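Local coordinates for protein exopolyphosphatase (PDB 1T6C) that probably hydrolyses the phosphoanhydride bonds of polyphosphate or guanosine pentaphosphate, and binds a calcium ion, at residues 123-128 and 298-303; 147-152 and 163-168; 169-174 and 271-276; 194-199 and 281-286. All coordinates share one frame; numbering follows the deposited sequence.

From the N terminus, contact 1 opens first, on helix 119-133. It closes last, at the start of helix 300-313, so the other three contacts nest inside its long loop. Contact 2 closes early. It is the hairpin of strands 149-156 and 159-166, at one side of the second sheet of the actin-like fold. Contact 3 then opens on helix 170-177 and contact 4 on helix 185-199. Both end near or on helix 274-288, contact 3 before contact 4, so these two cross. Contact 2 touches all the others: Glu151 packs on Gly123, Ile168 on Leu173, and Tyr152 on Leu199. Contact 1 stays clear of contacts 3 and 4.

Contact 1 of 4, residues 123-128 and 298-303; sequences GRYAYL and WGLREG
Gly299 lies against Ala126, with Ala126 CA 3.8 Å from Gly299 C. It is the N-cap of helix 300-313. Its N-H runs almost straight (175°) to Glu302 OE1 in the first turn, with N and OE1 2.9 Å apart. This matches one half of a capping box, since a glycine has no side chain to return the bond. Next, Leu300 CG stands anti to the backbone N (chi1 170°), and Leu300 CD1 comes within 3.6 Å of Tyr125 CB. The same methyl lies 3.7 Å from Tyr125 CD2, oblique to the ring. In the actin-like fold, helix 119-133 leads from the first sheet to the second, and helix 300-313 follows the last strand of the second. Arg301 turns away; in the conformer given its NE forms a salt bridge to Asp18, and Ser16 bonds its backbone O. Gly303 brings the backbones close: its CA gives a CA-H...O contact of 3.2 Å to Tyr125 O, where a side chain would collide. Gly303 O sits at the edge of the Tyr125 ring, 3.8 Å from Tyr125 CD1. An alanine in place of Tyr125 would probably open a gap beside Leu300 CD1 and Gly303 O.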
loop_
_atom_site.group_PDB
_atom_site.type_symbol
_atom_site.label_atom_id
_atom_site.label_comp_id
_atom_site.label_asym_id
_atom_site.label_seq_id
_atom_site.Cartn_x
_atom_site.Cartn_y
_atom_site.Cartn_z
ATOM N N GLY A 123 -2.623 1.059 8.094
ATOM C CA GLY A 123 -1.675 2.137 8.334
ATOM C C GLY A 123 -0.733 1.870 9.505
ATOM O O GLY A 123 0.493 2.106 9.422
ATOM N N ARG A 124 -1.290 1.352 10.582
ATOM C CA ARG A 124 -0.482 0.983 11.744
ATOM C C ARG A 124 0.579 -0.084 11.392
ATOM O O ARG A 124 1.723 0.012 11.791
ATOM C CB ARG A 124 -1.354 0.512 12.932
ATOM C CG ARG A 124 -2.290 1.585 13.500
ATOM C CD ARG A 124 -3.154 1.135 14.683
ATOM N NE ARG A 124 -4.215 2.119 14.968
ATOM C CZ ARG A 124 -5.498 2.026 14.600
ATOM N NH1 ARG A 124 -5.979 0.965 13.948
ATOM N NH2 ARG A 124 -6.328 3.026 14.872
ATOM N N TYR A 125 0.209 -1.082 10.608
ATOM C CA TYR A 125 1.160 -2.079 10.170
ATOM C C TYR A 125 2.207 -1.470 9.237
ATOM O O TYR A 125 3.388 -1.755 9.370
ATOM C CB TYR A 125 0.431 -3.208 9.443
ATOM C CG TYR A 125 -0.190 -4.257 10.326
ATOM C CD1 TYR A 125 0.592 -5.043 11.170
ATOM C CD2 TYR A 125 -1.555 -4.549 10.234
ATOM C CE1 TYR A 125 0.024 -6.024 11.934
ATOM C CE2 TYR A 125 -2.129 -5.510 11.006
ATOM C CZ TYR A 125 -1.350 -6.233 11.871
ATOM O OH TYR A 125 -1.925 -7.222 12.623
ATOM N N ALA A 126 1.794 -0.610 8.301
ATOM C CA ALA A 126 2.725 0.007 7.353
ATOM C C ALA A 126 3.719 0.853 8.115
ATOM O O ALA A 126 4.887 0.869 7.777
ATOM C CB ALA A 126 1.976 0.834 6.361
ATOM N N TYR A 127 3.241 1.538 9.143
ATOM C CA TYR A 127 4.117 2.327 9.991
ATOM C C TYR A 127 5.211 1.484 10.651
ATOM O O TYR A 127 6.388 1.902 10.695
ATOM C CB TYR A 127 3.290 3.065 11.043
ATOM C CG TYR A 127 4.121 3.986 11.882
ATOM C CD1 TYR A 127 4.810 3.498 12.988
ATOM C CD2 TYR A 127 4.187 5.335 11.591
ATOM C CE1 TYR A 127 5.574 4.333 13.749
ATOM C CE2 TYR A 127 4.969 6.189 12.354
ATOM C CZ TYR A 127 5.622 5.678 13.445
ATOM O OH TYR A 127 6.408 6.506 14.210
ATOM N N LEU A 128 4.862 0.316 11.164
ATOM C CA LEU A 128 5.863 -0.623 11.697
ATOM C C LEU A 128 6.887 -1.034 10.659
ATOM O O LEU A 128 8.043 -1.180 10.942
ATOM C CB LEU A 128 5.212 -1.887 12.266
ATOM C CG LEU A 128 4.336 -1.699 13.496
ATOM C CD1 LEU A 128 3.786 -3.059 13.938
ATOM C CD2 LEU A 128 5.126 -1.090 14.620
ATOM N N TRP A 298 8.689 -0.977 1.609
ATOM C CA TRP A 298 7.908 -1.802 2.512
ATOM C C TRP A 298 6.659 -1.085 3.055
ATOM O O TRP A 298 6.673 0.122 3.291
ATOM C CB TRP A 298 8.789 -2.192 3.690
ATOM C CG TRP A 298 9.741 -3.329 3.389
ATOM C CD1 TRP A 298 10.146 -3.774 2.156
ATOM C CD2 TRP A 298 10.361 -4.182 4.348
ATOM N NE1 TRP A 298 10.976 -4.865 2.300
ATOM C CE2 TRP A 298 11.136 -5.124 3.635
ATOM C CE3 TRP A 298 10.319 -4.270 5.749
ATOM C CZ2 TRP A 298 11.866 -6.131 4.273
ATOM C CZ3 TRP A 298 11.056 -5.290 6.387
ATOM C CH2 TRP A 298 11.817 -6.183 5.646
ATOM N N GLY A 299 5.592 -1.846 3.272
ATOM C CA GLY A 299 4.348 -1.324 3.783
ATOM C C GLY A 299 3.622 -2.405 4.559
ATOM O O GLY A 299 4.246 -3.185 5.296
ATOM N N LEU A 300 2.306 -2.460 4.401
ATOM C CA LEU A 300 1.449 -3.400 5.140
ATOM C C LEU A 300 1.986 -4.825 5.222
ATOM O O LEU A 300 2.127 -5.359 6.319
ATOM C CB LEU A 300 0.041 -3.443 4.517
ATOM C CG LEU A 300 -0.931 -4.542 4.991
ATOM C CD1 LEU A 300 -1.197 -4.436 6.504
ATOM C CD2 LEU A 300 -2.183 -4.498 4.214
ATOM N N ARG A 301 2.238 -5.458 4.069
ATOM C CA ARG A 301 2.593 -6.862 4.055
ATOM C C ARG A 301 3.840 -7.164 4.872
ATOM O O ARG A 301 3.931 -8.150 5.561
ATOM C CB ARG A 301 2.815 -7.323 2.634
ATOM C CG ARG A 301 1.557 -7.402 1.868
ATOM C CD ARG A 301 1.810 -7.872 0.440
ATOM N NE ARG A 301 0.978 -7.133 -0.469
ATOM C CZ ARG A 301 1.355 -6.084 -1.177
ATOM N NH1 ARG A 301 2.588 -5.620 -1.132
ATOM N NH2 ARG A 301 0.473 -5.502 -1.965
ATOM N N GLU A 302 4.809 -6.271 4.785
ATOM C CA GLU A 302 6.050 -6.442 5.529
ATOM C C GLU A 302 5.876 -6.005 6.991
ATOM O O GLU A 302 6.514 -6.549 7.889
ATOM C CB GLU A 302 7.184 -5.677 4.866
ATOM C CG GLU A 302 7.522 -6.119 3.441
ATOM C CD GLU A 302 6.624 -5.555 2.340
ATOM O OE1 GLU A 302 5.829 -4.606 2.570
ATOM O OE2 GLU A 302 6.733 -6.082 1.188
ATOM N N GLY A 303 4.995 -5.053 7.239
ATOM C CA GLY A 303 4.731 -4.583 8.604
ATOM C C GLY A 303 4.059 -5.634 9.450
ATOM O O GLY A 303 4.256 -5.696 10.663
#

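Contact 2 of 4, residues 147-152 and 163-168; sequences GGSTEY and VISLPI. With CA (calcium ion), chain C.
Ser165 holds its OG anti to the backbone N (chi1 179°), and the Glu151 chain bends at chi2 (70°), which brings Glu151 CD to 3.7 Å from Ser165 OG. Ser165 OG donates to Glu151 OE2 at 2.7 Å, on the anti lone pair. Ser149 OG donates to the same oxygen on its syn lone pair. Two hydroxyls from the two strands thus grip OE2 and help fix the turn of the carboxylate. The other oxygen, Glu151 OE1, binds calcium at 2.7 Å. Ser149 O binds the ion at the same distance, two waters lie 2.8 Å from it, and Asp144 O and Gly146 O complete the site. The motif is an antiparallel beta hairpin, here the outer pair of the second sheet of the actin-like fold. Thr150 with Leu166 and Tyr152 with Ile164 are hydrogen-bonded pairs, and Glu151 with Ser165 is the non-hydrogen-bonded pair between them. On the face away from the calcium, Tyr152 CE1 meets Leu166 CD1 at 3.7 Å, with the methyl oblique to the ring. The Tyr152 hydroxyl reaches Thr284 OG1 on helix 274-288. Beyond the ladder, Pro167 centres an inverse gamma turn. A water bonds Thr150 OG1 at 2.7 Å and gives a weak bond to Ile168 O.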
loop_
_atom_site.group_PDB
_atom_site.type_symbol
_atom_site.label_atom_id
_atom_site.label_comp_id
_atom_site.label_asym_id
_atom_site.label_seq_id
_atom_site.Cartn_x
_atom_site.Cartn_y
_atom_site.Cartn_z
ATOM N N GLY A 147 -5.030 1.266 -2.737
ATOM C CA GLY A 147 -6.203 0.459 -2.427
ATOM C C GLY A 147 -7.449 1.240 -2.106
ATOM O O GLY A 147 -8.286 0.783 -1.316
ATOM N N GLY A 148 -7.528 2.462 -2.630
ATOM C CA GLY A 148 -8.665 3.329 -2.426
ATOM C C GLY A 148 -8.562 4.360 -1.324
ATOM O O GLY A 148 -9.515 5.098 -1.072
ATOM N N SER A 149 -7.396 4.458 -0.691
ATOM C CA SER A 149 -7.219 5.408 0.376
ATOM C C SER A 149 -5.766 5.813 0.559
ATOM O O SER A 149 -4.850 5.175 0.066
ATOM C CB SER A 149 -7.730 4.842 1.699
ATOM O OG SER A 149 -6.875 3.792 2.192
ATOM N N THR A 150 -5.576 6.892 1.301
ATOM C CA THR A 150 -4.280 7.288 1.743
ATOM C C THR A 150 -4.325 7.471 3.242
ATOM O O THR A 150 -5.146 8.270 3.762
ATOM C CB THR A 150 -3.799 8.572 1.034
ATOM O OG1 THR A 150 -3.625 8.342 -0.375
ATOM C CG2 THR A 150 -2.419 8.913 1.502
ATOM N N GLU A 151 -3.478 6.709 3.938
ATOM C CA GLU A 151 -3.374 6.822 5.366
ATOM C C GLU A 151 -2.221 7.752 5.727
ATOM O O GLU A 151 -1.158 7.706 5.100
ATOM C CB GLU A 151 -3.115 5.495 6.040
ATOM C CG GLU A 151 -4.338 4.636 6.167
ATOM C CD GLU A 151 -4.822 4.095 4.833
ATOM O OE1 GLU A 151 -4.039 3.420 4.172
ATOM O OE2 GLU A 151 -5.967 4.389 4.454
ATOM N N TYR A 152 -2.474 8.563 6.745
ATOM C CA TYR A 152 -1.475 9.431 7.362
ATOM C C TYR A 152 -1.237 8.931 8.790
ATOM O O TYR A 152 -2.132 9.021 9.634
ATOM C CB TYR A 152 -1.976 10.899 7.374
ATOM C CG TYR A 152 -2.018 11.466 5.983
ATOM C CD1 TYR A 152 -3.060 11.108 5.108
ATOM C CD2 TYR A 152 -1.004 12.268 5.503
ATOM C CE1 TYR A 152 -3.068 11.558 3.792
ATOM C CE2 TYR A 152 -0.990 12.705 4.192
ATOM C CZ TYR A 152 -2.018 12.368 3.349
ATOM O OH TYR A 152 -2.005 12.766 2.034
ATOM N N VAL A 163 -3.562 7.774 13.600
ATOM C CA VAL A 163 -3.704 7.463 12.167
ATOM C C VAL A 163 -5.006 8.071 11.657
ATOM O O VAL A 163 -6.078 7.956 12.290
ATOM C CB VAL A 163 -3.638 5.933 11.848
ATOM C CG1 VAL A 163 -4.480 5.114 12.799
ATOM C CG2 VAL A 163 -4.007 5.642 10.372
ATOM N N ILE A 164 -4.913 8.705 10.490
ATOM C CA ILE A 164 -6.043 9.279 9.810
ATOM C C ILE A 164 -6.057 8.662 8.416
ATOM O O ILE A 164 -5.096 8.786 7.675
ATOM C CB ILE A 164 -5.985 10.825 9.716
ATOM C CG1 ILE A 164 -5.911 11.447 11.119
ATOM C CG2 ILE A 164 -7.229 11.337 8.957
ATOM C CD1 ILE A 164 -5.436 12.905 11.130
ATOM N N SER A 165 -7.134 7.982 8.082
ATOM C CA SER A 165 -7.335 7.440 6.735
ATOM C C SER A 165 -8.240 8.337 5.911
ATOM O O SER A 165 -9.390 8.557 6.286
ATOM C CB SER A 165 -7.947 6.047 6.811
ATOM O OG SER A 165 -8.181 5.511 5.503
ATOM N N LEU A 166 -7.744 8.832 4.776
ATOM C CA LEU A 166 -8.532 9.662 3.864
ATOM C C LEU A 166 -8.947 8.789 2.680
ATOM O O LEU A 166 -8.107 8.172 2.021
ATOM C CB LEU A 166 -7.743 10.873 3.372
ATOM C CG LEU A 166 -7.158 11.810 4.420
ATOM C CD1 LEU A 166 -6.504 12.986 3.727
ATOM C CD2 LEU A 166 -8.183 12.245 5.437
ATOM N N PRO A 167 -10.239 8.724 2.410
ATOM C CA PRO A 167 -10.776 7.883 1.338
ATOM C C PRO A 167 -10.627 8.517 -0.071
ATOM O O PRO A 167 -11.571 8.617 -0.850
ATOM C CB PRO A 167 -12.214 7.685 1.790
ATOM C CG PRO A 167 -12.541 8.999 2.431
ATOM C CD PRO A 167 -11.307 9.406 3.171
ATOM N N ILE A 168 -9.415 8.944 -0.391
ATOM C CA ILE A 168 -9.130 9.730 -1.589
ATOM C C ILE A 168 -8.483 8.832 -2.649
ATOM O O ILE A 168 -7.410 9.150 -3.204
ATOM C CB ILE A 168 -8.242 10.953 -1.260
ATOM C CG1 ILE A 168 -6.943 10.537 -0.543
ATOM C CG2 ILE A 168 -9.059 11.937 -0.454
ATOM C CD1 ILE A 168 -5.966 11.678 -0.288
HETATM CA CA CA C . -3.793 3.106 1.525
HETATM O O HOH W 1 -5.174 1.205 2.992
HETATM O O HOH W 2 -5.531 7.398 -2.095
HETATM O O HOH W 3 -1.851 1.258 0.894
#

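Contact 3 of 4, residues 169-174 and 271-276; sequences GIVNLT and AKVILA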
loop_
_atom_site.group_PDB
_atom_site.type_symbol
_atom_site.label_atom_id
_atom_site.label_comp_id
_atom_site.label_asym_id
_atom_site.label_seq_id
_atom_site.Cartn_x
_atom_site.Cartn_y
_atom_site.Cartn_z
ATOM N N GLY A 169 -9.133 7.709 -2.931
ATOM C CA GLY A 169 -8.563 6.727 -3.832
ATOM C C GLY A 169 -8.335 7.303 -5.213
ATOM O O GLY A 169 -9.147 8.101 -5.714
ATOM N N ILE A 170 -7.217 6.930 -5.821
ATOM C CA ILE A 170 -6.817 7.548 -7.085
ATOM C C ILE A 170 -7.701 7.172 -8.282
ATOM O O ILE A 170 -7.828 7.955 -9.211
ATOM C CB ILE A 170 -5.326 7.390 -7.356
ATOM C CG1 ILE A 170 -4.897 5.940 -7.505
ATOM C CG2 ILE A 170 -4.518 8.088 -6.247
ATOM C CD1 ILE A 170 -3.423 5.732 -7.937
ATOM N N VAL A 171 -8.343 6.015 -8.285
ATOM C CA VAL A 171 -9.293 5.711 -9.327
ATOM C C VAL A 171 -10.464 6.697 -9.259
ATOM O O VAL A 171 -10.889 7.264 -10.302
ATOM C CB VAL A 171 -9.761 4.219 -9.203
ATOM C CG1 VAL A 171 -10.912 3.921 -10.133
ATOM C CG2 VAL A 171 -8.617 3.316 -9.514
ATOM N N ASN A 172 -11.016 6.875 -8.064
ATOM C CA ASN A 172 -12.135 7.796 -7.883
ATOM C C ASN A 172 -11.741 9.232 -8.161
ATOM O O ASN A 172 -12.480 9.972 -8.821
ATOM C CB ASN A 172 -12.736 7.609 -6.491
ATOM C CG ASN A 172 -13.905 8.504 -6.207
ATOM O OD1 ASN A 172 -14.748 8.777 -7.066
ATOM N ND2 ASN A 172 -13.987 8.935 -4.965
ATOM N N LEU A 173 -10.574 9.666 -7.704
ATOM C CA LEU A 173 -10.155 11.043 -7.977
ATOM C C LEU A 173 -10.012 11.300 -9.471
ATOM O O LEU A 173 -10.418 12.349 -9.976
ATOM C CB LEU A 173 -8.829 11.366 -7.310
ATOM C CG LEU A 173 -8.769 11.346 -5.789
ATOM C CD1 LEU A 173 -7.495 11.948 -5.275
ATOM C CD2 LEU A 173 -9.993 11.984 -5.210
ATOM N N THR A 174 -9.452 10.326 -10.173
ATOM C CA THR A 174 -9.281 10.426 -11.635
ATOM C C THR A 174 -10.621 10.521 -12.346
ATOM O O THR A 174 -10.827 11.380 -13.174
ATOM C CB THR A 174 -8.439 9.222 -12.139
ATOM O OG1 THR A 174 -7.155 9.290 -11.522
ATOM C CG2 THR A 174 -8.162 9.318 -13.609
ATOM N N ALA A 271 -1.312 3.407 -15.396
ATOM C CA ALA A 271 -0.907 4.551 -16.207
ATOM C C ALA A 271 -1.891 5.726 -16.130
ATOM O O ALA A 271 -1.460 6.885 -16.014
ATOM C CB ALA A 271 -0.705 4.110 -17.642
ATOM N N LYS A 272 -3.195 5.451 -16.155
ATOM C CA LYS A 272 -4.175 6.552 -16.082
ATOM C C LYS A 272 -4.222 7.206 -14.693
ATOM O O LYS A 272 -4.198 8.446 -14.578
ATOM C CB LYS A 272 -5.554 6.072 -16.514
ATOM C CG LYS A 272 -6.555 7.183 -16.701
ATOM C CD LYS A 272 -7.546 6.786 -17.775
ATOM C CE LYS A 272 -8.882 7.285 -17.457
ATOM N NZ LYS A 272 -9.794 6.887 -18.546
ATOM N N VAL A 273 -4.241 6.393 -13.645
ATOM C CA VAL A 273 -4.323 6.943 -12.284
ATOM C C VAL A 273 -3.053 7.497 -11.653
ATOM O O VAL A 273 -3.149 8.148 -10.611
ATOM C CB VAL A 273 -4.947 5.926 -11.291
ATOM C CG1 VAL A 273 -6.307 5.472 -11.794
ATOM C CG2 VAL A 273 -3.998 4.755 -11.067
ATOM N N ILE A 274 -1.881 7.274 -12.259
ATOM C CA ILE A 274 -0.631 7.697 -11.629
ATOM C C ILE A 274 -0.604 9.188 -11.415
ATOM O O ILE A 274 -0.055 9.619 -10.399
ATOM C CB ILE A 274 0.626 7.193 -12.401
ATOM C CG1 ILE A 274 1.856 7.371 -11.495
ATOM C CG2 ILE A 274 0.750 7.843 -13.770
ATOM C CD1 ILE A 274 3.085 6.761 -12.101
ATOM N N LEU A 275 -1.215 9.991 -12.293
ATOM C CA LEU A 275 -1.136 11.451 -12.115
ATOM C C LEU A 275 -1.799 11.893 -10.795
ATOM O O LEU A 275 -1.251 12.687 -10.024
ATOM C CB LEU A 275 -1.778 12.170 -13.315
ATOM C CG LEU A 275 -1.687 13.693 -13.276
ATOM C CD1 LEU A 275 -0.224 14.162 -13.393
ATOM C CD2 LEU A 275 -2.562 14.312 -14.365
ATOM N N ALA A 276 -2.966 11.363 -10.505
ATOM C CA ALA A 276 -3.679 11.622 -9.256
ATOM C C ALA A 276 -2.858 11.210 -8.074
ATOM O O ALA A 276 -2.815 11.929 -7.061
ATOM C CB ALA A 276 -5.062 10.899 -9.227
HETATM O O HOH W 4 -4.814 10.329 -12.797
#
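Ile170 and Val273 meet with their side chains crossing at about a right angle. Chi1 of Ile170 (63°) puts CG1 between the backbone N and the carbonyl carbon, 3.8 Å from Val273 CB. The extended chi2 (173°) carries CD1 on. Ile170 CD1 comes to 3.3 Å from Val273 CG2, tighter than usual van der Waals contact. The second methyl of Val273, CG1, packs obliquely on Val171 CG2 at 3.9 Å. Ala276 points its CB between two neighbours of helix 170-177. That methyl is 4.0 Å from Ile170 CB and 3.5 Å from Thr174 OG1. The Thr174 hydroxyl turns back on its own helix: OG1 donates to Ile170 O at 2.8 Å. Thr174 N bonds the same oxygen from the opposite face of the carbonyl plane. No direct hydrogen bond joins the segments. One water links them instead: it donates to Thr174 OG1 and to Lys272 O (2.7 Å), and accepts from Ala276 N. Phe191 of helix 185-199 packs on both Leu173 and Ala276. The contact packs the first turn of helix 170-177, N-capped by Gly169 just after the calcium-binding hairpin, on the 271-276 segment that leads into helix 274-288, beside the second sheet of the actin-like fold.

Contact 4 of 4, residues 194-199 and 281-286; sequences FLEKEL and FLKTLE
Lys283 packs against Leu195, Glu196 and Leu199, where helix 185-199 packs on helix 274-288 beside the second sheet of the actin-like fold. The axes of segments 194-199 and 281-286 pass 10.0 Å apart at a crossing angle of -53°. The lysine stem makes the apolar part. Lys283 CG is anti to the backbone N (chi1 -176°) and rests on Leu195 CB at 3.8 Å. Leu199 CD1 touches the same Lys283 CG at 3.6 Å and lies as close to Thr284 OG1, though Leu199 has two conformers and this fit is less certain. The Thr284 hydroxyl bonds to Ile280 O in its own helix. The charged part is a salt-bridge network. Lys283 NZ bonds Glu196 OE1 across the helices at 3.2 Å and Glu286 OE1 one turn on at 3.0 Å. It meets each oxygen from above the carboxylate plane. Glu196 OE1 and Glu286 OE2 stand 4.6 Å apart, and the ammonium group probably offsets their repulsion. An alanine in place of Lys283 would probably leave both glutamates without this positive partner and open a gap against Leu195 and Leu199. A water donates to Glu286 OE2 at 3.1 Å and, weakly, to Glu196 OE2.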
loop_
_atom_site.group_PDB
_atom_site.type_symbol
_atom_site.label_atom_id
_atom_site.label_comp_id
_atom_site.label_asym_id
_atom_site.label_seq_id
_atom_site.Cartn_x
_atom_site.Cartn_y
_atom_site.Cartn_z
ATOM N N PHE A 194 -9.543 20.344 -4.068
ATOM C CA PHE A 194 -10.128 19.298 -3.247
ATOM C C PHE A 194 -9.080 18.751 -2.290
ATOM O O PHE A 194 -9.350 18.554 -1.104
ATOM C CB PHE A 194 -10.720 18.178 -4.120
ATOM C CG PHE A 194 -10.985 16.925 -3.354
ATOM C CD1 PHE A 194 -12.082 16.844 -2.504
ATOM C CD2 PHE A 194 -10.110 15.868 -3.399
ATOM C CE1 PHE A 194 -12.314 15.711 -1.757
ATOM C CE2 PHE A 194 -10.329 14.726 -2.639
ATOM C CZ PHE A 194 -11.451 14.634 -1.836
ATOM N N LEU A 195 -7.870 18.510 -2.784
ATOM C CA LEU A 195 -6.846 17.925 -1.944
ATOM C C LEU A 195 -6.449 18.915 -0.845
ATOM O O LEU A 195 -6.219 18.500 0.277
ATOM C CB LEU A 195 -5.640 17.501 -2.764
ATOM C CG LEU A 195 -5.751 16.253 -3.600
ATOM C CD1 LEU A 195 -4.473 16.037 -4.363
ATOM C CD2 LEU A 195 -6.087 15.042 -2.739
ATOM N N GLU A 196 -6.473 20.217 -1.128
ATOM C CA GLU A 196 -6.168 21.242 -0.108
ATOM C C GLU A 196 -7.216 21.151 1.009
ATOM O O GLU A 196 -6.865 21.162 2.176
ATOM C CB GLU A 196 -6.182 22.633 -0.764
ATOM C CG GLU A 196 -5.977 23.783 0.214
ATOM C CD GLU A 196 -4.558 24.286 0.242
ATOM O OE1 GLU A 196 -3.948 24.527 -0.845
ATOM O OE2 GLU A 196 -4.040 24.457 1.374
ATOM N N LYS A 197 -8.491 21.018 0.633
ATOM C CA LYS A 197 -9.624 20.910 1.584
ATOM C C LYS A 197 -9.451 19.698 2.497
ATOM O O LYS A 197 -9.596 19.800 3.738
ATOM C CB LYS A 197 -10.956 20.802 0.844
ATOM C CG LYS A 197 -12.219 20.421 1.705
ATOM C CD LYS A 197 -13.501 20.083 0.860
ATOM C CE LYS A 197 -14.488 19.223 1.692
ATOM N NZ LYS A 197 -15.751 19.866 2.145
ATOM N N GLU A 198 -9.082 18.567 1.914
ATOM C CA GLU A 198 -8.980 17.324 2.683
ATOM C C GLU A 198 -7.690 17.239 3.475
ATOM O O GLU A 198 -7.711 16.833 4.645
ATOM C CB GLU A 198 -9.192 16.099 1.787
ATOM C CG GLU A 198 -10.587 16.037 1.171
ATOM C CD GLU A 198 -11.727 16.036 2.199
ATOM O OE1 GLU A 198 -12.271 14.953 2.486
ATOM O OE2 GLU A 198 -12.114 17.124 2.690
ATOM N N LEU A 199 -6.574 17.643 2.869
ATOM C CA LEU A 199 -5.271 17.460 3.510
ATOM C C LEU A 199 -5.015 18.477 4.596
ATOM O O LEU A 199 -4.252 18.219 5.504
ATOM C CB LEU A 199 -4.135 17.534 2.490
ATOM C CG LEU A 199 -4.065 16.322 1.592
ATOM C CD1 LEU A 199 -2.959 16.508 0.550
ATOM C CD2 LEU A 199 -3.866 15.061 2.422
ATOM N N PHE A 281 0.841 13.215 -3.254
ATOM C CA PHE A 281 2.136 13.423 -2.578
ATOM C C PHE A 281 2.616 14.845 -2.730
ATOM O O PHE A 281 3.191 15.391 -1.782
ATOM C CB PHE A 281 3.172 12.451 -3.109
ATOM C CG PHE A 281 2.955 11.049 -2.608
ATOM C CD1 PHE A 281 2.285 10.116 -3.384
ATOM C CD2 PHE A 281 3.347 10.695 -1.333
ATOM C CE1 PHE A 281 2.042 8.856 -2.884
ATOM C CE2 PHE A 281 3.082 9.426 -0.834
ATOM C CZ PHE A 281 2.458 8.524 -1.607
ATOM N N LEU A 282 2.378 15.462 -3.880
ATOM C CA LEU A 282 2.847 16.850 -4.121
ATOM C C LEU A 282 2.108 17.782 -3.154
ATOM O O LEU A 282 2.731 18.586 -2.425
ATOM C CB LEU A 282 2.593 17.225 -5.588
ATOM C CG LEU A 282 3.105 18.605 -5.989
ATOM C CD1 LEU A 282 4.641 18.599 -5.992
ATOM C CD2 LEU A 282 2.505 18.937 -7.356
ATOM N N LYS A 283 0.776 17.694 -3.127
ATOM C CA LYS A 283 -0.023 18.507 -2.220
ATOM C C LYS A 283 0.284 18.207 -0.747
ATOM O O LYS A 283 0.273 19.106 0.088
ATOM C CB LYS A 283 -1.533 18.426 -2.555
ATOM C CG LYS A 283 -2.439 19.323 -1.713
ATOM C CD LYS A 283 -2.175 20.830 -1.845
ATOM C CE LYS A 283 -2.563 21.385 -3.205
ATOM N NZ LYS A 283 -2.510 22.915 -3.170
ATOM N N THR A 284 0.601 16.960 -0.420
ATOM C CA THR A 284 0.951 16.600 0.949
ATOM C C THR A 284 2.192 17.393 1.390
ATOM O O THR A 284 2.208 17.986 2.466
ATOM C CB THR A 284 1.226 15.091 1.061
ATOM O OG1 THR A 284 -0.023 14.376 0.942
ATOM C CG2 THR A 284 1.776 14.729 2.418
ATOM N N LEU A 285 3.228 17.384 0.571
ATOM C CA LEU A 285 4.444 18.135 0.907
ATOM C C LEU A 285 4.158 19.644 1.057
ATOM O O LEU A 285 4.647 20.277 2.007
ATOM C CB LEU A 285 5.548 17.904 -0.113
ATOM C CG LEU A 285 6.186 16.519 -0.040
ATOM C CD1 LEU A 285 7.299 16.421 -1.058
ATOM C CD2 LEU A 285 6.722 16.201 1.327
ATOM N N GLU A 286 3.348 20.193 0.168
ATOM C CA GLU A 286 2.985 21.623 0.261
ATOM C C GLU A 286 2.256 21.926 1.574
ATOM O O GLU A 286 2.583 22.872 2.321
ATOM C CB GLU A 286 2.137 22.029 -0.950
ATOM C CG GLU A 286 1.749 23.499 -0.945
ATOM C CD GLU A 286 0.798 23.924 -2.043
ATOM O OE1 GLU A 286 0.428 23.123 -2.902
ATOM O OE2 GLU A 286 0.417 25.114 -2.029
HETATM O O HOH W 5 -0.932 25.497 0.730
#